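Local structure of DNA repair protein RECN (Deinococcus radiodurans, 4ABY) at residues S244-M254 against E300-V311. The protein is an SMC-like ATPase, seen here as its head domain, that binds ATP and may take part in recombinational repair of damaged DNA. Residues are numbered along the deposited sequence; the frame is centred on the assembly and turned at random.
Sequences SLLAVIRELGM and ELSRVMLAVSTV
I249 and A307 bring the backbones within 5.8 Å, CA to CA, where helix 244-249 crosses helix 300-311 at 129°, their axes 9.0 Å apart at closest approach. A307 is small enough to let the other helix settle on it: its CB meets I249 CG1 at 3.5 Å, while V248 CG1 presses on the same methyl. I249 CD1 rests on V304 CG1, and L252 CD2 lies over the backbone of R303, near A307 CB. Toward the far end of 300-311, L245 lays CD2 over the backbone at V308 CA and against V311 CB. V248 and V311 run antiparallel alongside one another, CG2 against CG2. V248 CG1 lies anti to the backbone N (chi1 177°), which divides its two methyls between A307 and V311. The type I turn from I249 to L252 brings L252 O to R303. There R303 bends at chi3 and gives NE to L252 O, 3.0 Å away but at only 122° at the hydrogen, a weak bond. The selenomethionine M254 puts CE obliquely beside that guanidinium and SE near V304 CG2. R303 NH1 also makes a weak bond to V324 O. A leucine in place of R303 has no N-H to offer, and would probably leave L252 O and V324 O without these weak bonds. Here the long helix 214-249, coming from the coiled-coil side of the head, docks on helix 298-312, which begins at the SGGE signature motif of the ABC ATPase fold; M259 and F281 of strands 258-266 and 276-282 pack against I249 and V304, and helix 330-343 touches V248, L252 and R303.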
loop_
_atom_site.group_PDB
_atom_site.type_symbol
_atom_site.label_atom_id
_atom_site.label_comp_id
_atom_site.label_asym_id
_atom_site.label_seq_id
_atom_site.Cartn_x
_atom_site.Cartn_y
_atom_site.Cartn_z
ATOM N N SER A 244 -19.302 -3.872 1.248
ATOM C CA SER A 244 -18.913 -2.490 1.024
ATOM C C SER A 244 -17.646 -2.421 0.187
ATOM O O SER A 244 -17.459 -1.486 -0.591
ATOM C CB SER A 244 -18.707 -1.769 2.353
ATOM O OG SER A 244 -17.523 -2.218 2.976
ATOM N N LEU A 245 -16.779 -3.415 0.349
ATOM C CA LEU A 245 -15.551 -3.492 -0.430
ATOM C C LEU A 245 -15.853 -3.923 -1.858
ATOM O O LEU A 245 -15.416 -3.285 -2.815
ATOM C CB LEU A 245 -14.563 -4.450 0.221
ATOM C CG LEU A 245 -13.981 -3.953 1.543
ATOM C CD1 LEU A 245 -13.163 -5.035 2.227
ATOM C CD2 LEU A 245 -13.145 -2.714 1.300
ATOM N N LEU A 246 -16.612 -5.000 -2.001
ATOM C CA LEU A 246 -17.003 -5.477 -3.323
ATOM C C LEU A 246 -17.720 -4.404 -4.144
ATOM O O LEU A 246 -17.573 -4.347 -5.359
ATOM C CB LEU A 246 -17.856 -6.741 -3.207
ATOM C CG LEU A 246 -17.054 -7.999 -2.867
ATOM C CD1 LEU A 246 -17.973 -9.178 -2.637
ATOM C CD2 LEU A 246 -16.058 -8.302 -3.970
ATOM N N ALA A 247 -18.489 -3.553 -3.476
ATOM C CA ALA A 247 -19.188 -2.460 -4.146
ATOM C C ALA A 247 -18.228 -1.623 -4.978
ATOM O O ALA A 247 -18.567 -1.177 -6.078
ATOM C CB ALA A 247 -19.897 -1.582 -3.136
ATOM N N VAL A 248 -17.030 -1.402 -4.442
ATOM C CA VAL A 248 -16.016 -0.616 -5.133
ATOM C C VAL A 248 -15.194 -1.474 -6.092
ATOM O O VAL A 248 -15.072 -1.154 -7.271
ATOM C CB VAL A 248 -15.079 0.082 -4.143
ATOM C CG1 VAL A 248 -13.998 0.839 -4.894
ATOM C CG2 VAL A 248 -15.870 1.016 -3.248
ATOM N N ILE A 249 -14.644 -2.569 -5.583
ATOM C CA ILE A 249 -13.832 -3.470 -6.399
ATOM C C ILE A 249 -14.468 -3.838 -7.744
ATOM O O ILE A 249 -13.779 -3.926 -8.759
ATOM C CB ILE A 249 -13.479 -4.762 -5.637
ATOM C CG1 ILE A 249 -12.679 -4.421 -4.381
ATOM C CG2 ILE A 249 -12.698 -5.714 -6.528
ATOM C CD1 ILE A 249 -12.293 -5.620 -3.562
ATOM N N ARG A 250 -15.777 -4.053 -7.755
ATOM C CA ARG A 250 -16.444 -4.501 -8.972
ATOM C C ARG A 250 -16.548 -3.415 -10.040
ATOM O O ARG A 250 -16.932 -3.693 -11.179
ATOM C CB ARG A 250 -17.824 -5.069 -8.654
ATOM C CG ARG A 250 -17.778 -6.310 -7.795
ATOM C CD ARG A 250 -19.108 -7.014 -7.806
ATOM N NE ARG A 250 -18.999 -8.362 -7.267
ATOM C CZ ARG A 250 -19.600 -8.773 -6.158
ATOM N NH1 ARG A 250 -20.364 -7.937 -5.474
ATOM N NH2 ARG A 250 -19.443 -10.018 -5.740
ATOM N N GLU A 251 -16.208 -2.182 -9.674
ATOM C CA GLU A 251 -16.240 -1.074 -10.623
ATOM C C GLU A 251 -14.850 -0.802 -11.173
ATOM O O GLU A 251 -14.673 0.054 -12.037
ATOM C CB GLU A 251 -16.801 0.191 -9.971
ATOM C CG GLU A 251 -18.085 -0.029 -9.194
ATOM C CD GLU A 251 -19.072 -0.930 -9.922
ATOM O OE1 GLU A 251 -19.212 -0.793 -11.159
ATOM O OE2 GLU A 251 -19.708 -1.779 -9.250
ATOM N N LEU A 252 -13.877 -1.550 -10.669
ATOM C CA LEU A 252 -12.477 -1.358 -11.014
ATOM C C LEU A 252 -11.972 -2.425 -11.978
ATOM O O LEU A 252 -10.789 -2.774 -11.965
ATOM C CB LEU A 252 -11.627 -1.372 -9.745
ATOM C CG LEU A 252 -11.489 -0.065 -8.964
ATOM C CD1 LEU A 252 -12.816 0.661 -8.851
ATOM C CD2 LEU A 252 -10.900 -0.340 -7.594
ATOM N N GLY A 253 -12.868 -2.947 -12.811
ATOM C CA GLY A 253 -12.491 -3.943 -13.797
ATOM C C GLY A 253 -12.512 -5.378 -13.296
ATOM O O GLY A 253 -11.808 -6.238 -13.824
HETATM N N MSE A 254 -13.319 -5.629 -12.269
HETATM C CA MSE A 254 -13.528 -6.974 -11.746
HETATM C C MSE A 254 -14.999 -7.129 -11.384
HETATM O O MSE A 254 -15.348 -7.233 -10.210
HETATM C CB MSE A 254 -12.652 -7.218 -10.518
HETATM C CG MSE A 254 -11.191 -7.457 -10.838
HETATM SE SE MSE A 254 -10.003 -7.135 -9.322
HETATM C CE MSE A 254 -10.039 -5.189 -9.278
ATOM N N GLU A 300 -4.075 -6.085 -10.408
ATOM C CA GLU A 300 -5.321 -6.459 -9.748
ATOM C C GLU A 300 -5.209 -6.331 -8.234
ATOM O O GLU A 300 -6.135 -5.862 -7.575
ATOM C CB GLU A 300 -5.748 -7.876 -10.126
ATOM C CG GLU A 300 -6.256 -8.008 -11.549
ATOM C CD GLU A 300 -6.941 -9.338 -11.800
ATOM O OE1 GLU A 300 -6.519 -10.350 -11.202
ATOM O OE2 GLU A 300 -7.904 -9.370 -12.597
ATOM N N LEU A 301 -4.075 -6.755 -7.687
ATOM C CA LEU A 301 -3.819 -6.602 -6.265
ATOM C C LEU A 301 -3.879 -5.117 -5.900
ATOM O O LEU A 301 -4.583 -4.727 -4.965
ATOM C CB LEU A 301 -2.460 -7.204 -5.899
ATOM C CG LEU A 301 -2.118 -7.359 -4.414
ATOM C CD1 LEU A 301 -3.229 -8.071 -3.682
ATOM C CD2 LEU A 301 -0.806 -8.099 -4.237
ATOM N N SER A 302 -3.156 -4.293 -6.656
ATOM C CA SER A 302 -3.139 -2.849 -6.425
ATOM C C SER A 302 -4.540 -2.259 -6.386
ATOM O O SER A 302 -4.844 -1.421 -5.539
ATOM C CB SER A 302 -2.317 -2.132 -7.496
ATOM O OG SER A 302 -0.936 -2.429 -7.378
ATOM N N ARG A 303 -5.393 -2.687 -7.307
ATOM C CA ARG A 303 -6.731 -2.118 -7.390
ATOM C C ARG A 303 -7.604 -2.575 -6.235
ATOM O O ARG A 303 -8.516 -1.863 -5.817
ATOM C CB ARG A 303 -7.382 -2.421 -8.739
ATOM C CG ARG A 303 -6.721 -1.676 -9.879
ATOM C CD ARG A 303 -7.548 -1.722 -11.133
ATOM N NE ARG A 303 -7.811 -3.088 -11.565
ATOM C CZ ARG A 303 -7.002 -3.800 -12.344
ATOM N NH1 ARG A 303 -5.858 -3.282 -12.780
ATOM N NH2 ARG A 303 -7.342 -5.034 -12.688
ATOM N N VAL A 304 -7.317 -3.761 -5.710
ATOM C CA VAL A 304 -8.046 -4.254 -4.552
ATOM C C VAL A 304 -7.552 -3.520 -3.314
ATOM O O VAL A 304 -8.332 -3.209 -2.414
ATOM C CB VAL A 304 -7.897 -5.774 -4.389
ATOM C CG1 VAL A 304 -8.569 -6.237 -3.109
ATOM C CG2 VAL A 304 -8.496 -6.484 -5.585
HETATM N N MSE A 305 -6.256 -3.224 -3.289
HETATM C CA MSE A 305 -5.663 -2.446 -2.202
HETATM C C MSE A 305 -6.224 -1.034 -2.188
HETATM O O MSE A 305 -6.512 -0.482 -1.128
HETATM C CB MSE A 305 -4.140 -2.401 -2.328
HETATM C CG MSE A 305 -3.449 -3.737 -2.116
HETATM SE SE MSE A 305 -3.776 -4.514 -0.354
HETATM C CE MSE A 305 -5.370 -5.572 -0.736
ATOM N N LEU A 306 -6.373 -0.451 -3.372
ATOM C CA LEU A 306 -6.968 0.870 -3.500
ATOM C C LEU A 306 -8.379 0.896 -2.916
ATOM O O LEU A 306 -8.704 1.759 -2.105
ATOM C CB LEU A 306 -6.996 1.305 -4.966
ATOM C CG LEU A 306 -7.736 2.607 -5.286
ATOM C CD1 LEU A 306 -7.115 3.773 -4.544
ATOM C CD2 LEU A 306 -7.733 2.860 -6.780
ATOM N N ALA A 307 -9.209 -0.057 -3.332
ATOM C CA ALA A 307 -10.585 -0.138 -2.856
ATOM C C ALA A 307 -10.642 -0.213 -1.340
ATOM O O ALA A 307 -11.326 0.575 -0.696
ATOM C CB ALA A 307 -11.295 -1.332 -3.467
ATOM N N VAL A 308 -9.918 -1.168 -0.772
ATOM C CA VAL A 308 -9.859 -1.303 0.677
ATOM C C VAL A 308 -9.351 -0.014 1.317
ATOM O O VAL A 308 -9.865 0.423 2.342
ATOM C CB VAL A 308 -8.955 -2.472 1.103
ATOM C CG1 VAL A 308 -9.031 -2.669 2.604
ATOM C CG2 VAL A 308 -9.361 -3.743 0.378
ATOM N N SER A 309 -8.344 0.598 0.703
ATOM C CA SER A 309 -7.766 1.823 1.240
ATOM C C SER A 309 -8.745 3.002 1.279
ATOM O O SER A 309 -8.737 3.776 2.233
ATOM C CB SER A 309 -6.490 2.199 0.480
ATOM O OG SER A 309 -5.434 1.305 0.791
ATOM N N THR A 310 -9.589 3.151 0.263
ATOM C CA THR A 310 -10.532 4.268 0.259
ATOM C C THR A 310 -11.759 3.972 1.111
ATOM O O THR A 310 -12.310 4.871 1.747
ATOM C CB THR A 310 -11.003 4.632 -1.150
ATOM O OG1 THR A 310 -11.829 3.581 -1.659
ATOM C CG2 THR A 310 -9.823 4.834 -2.071
ATOM N N VAL A 311 -12.186 2.711 1.117
ATOM C CA VAL A 311 -13.392 2.311 1.840
ATOM C C VAL A 311 -13.176 2.319 3.349
ATOM O O VAL A 311 -14.033 2.786 4.097
ATOM C CB VAL A 311 -13.883 0.916 1.400
ATOM C CG1 VAL A 311 -15.041 0.454 2.271
ATOM C CG2 VAL A 311 -14.287 0.932 -0.064
#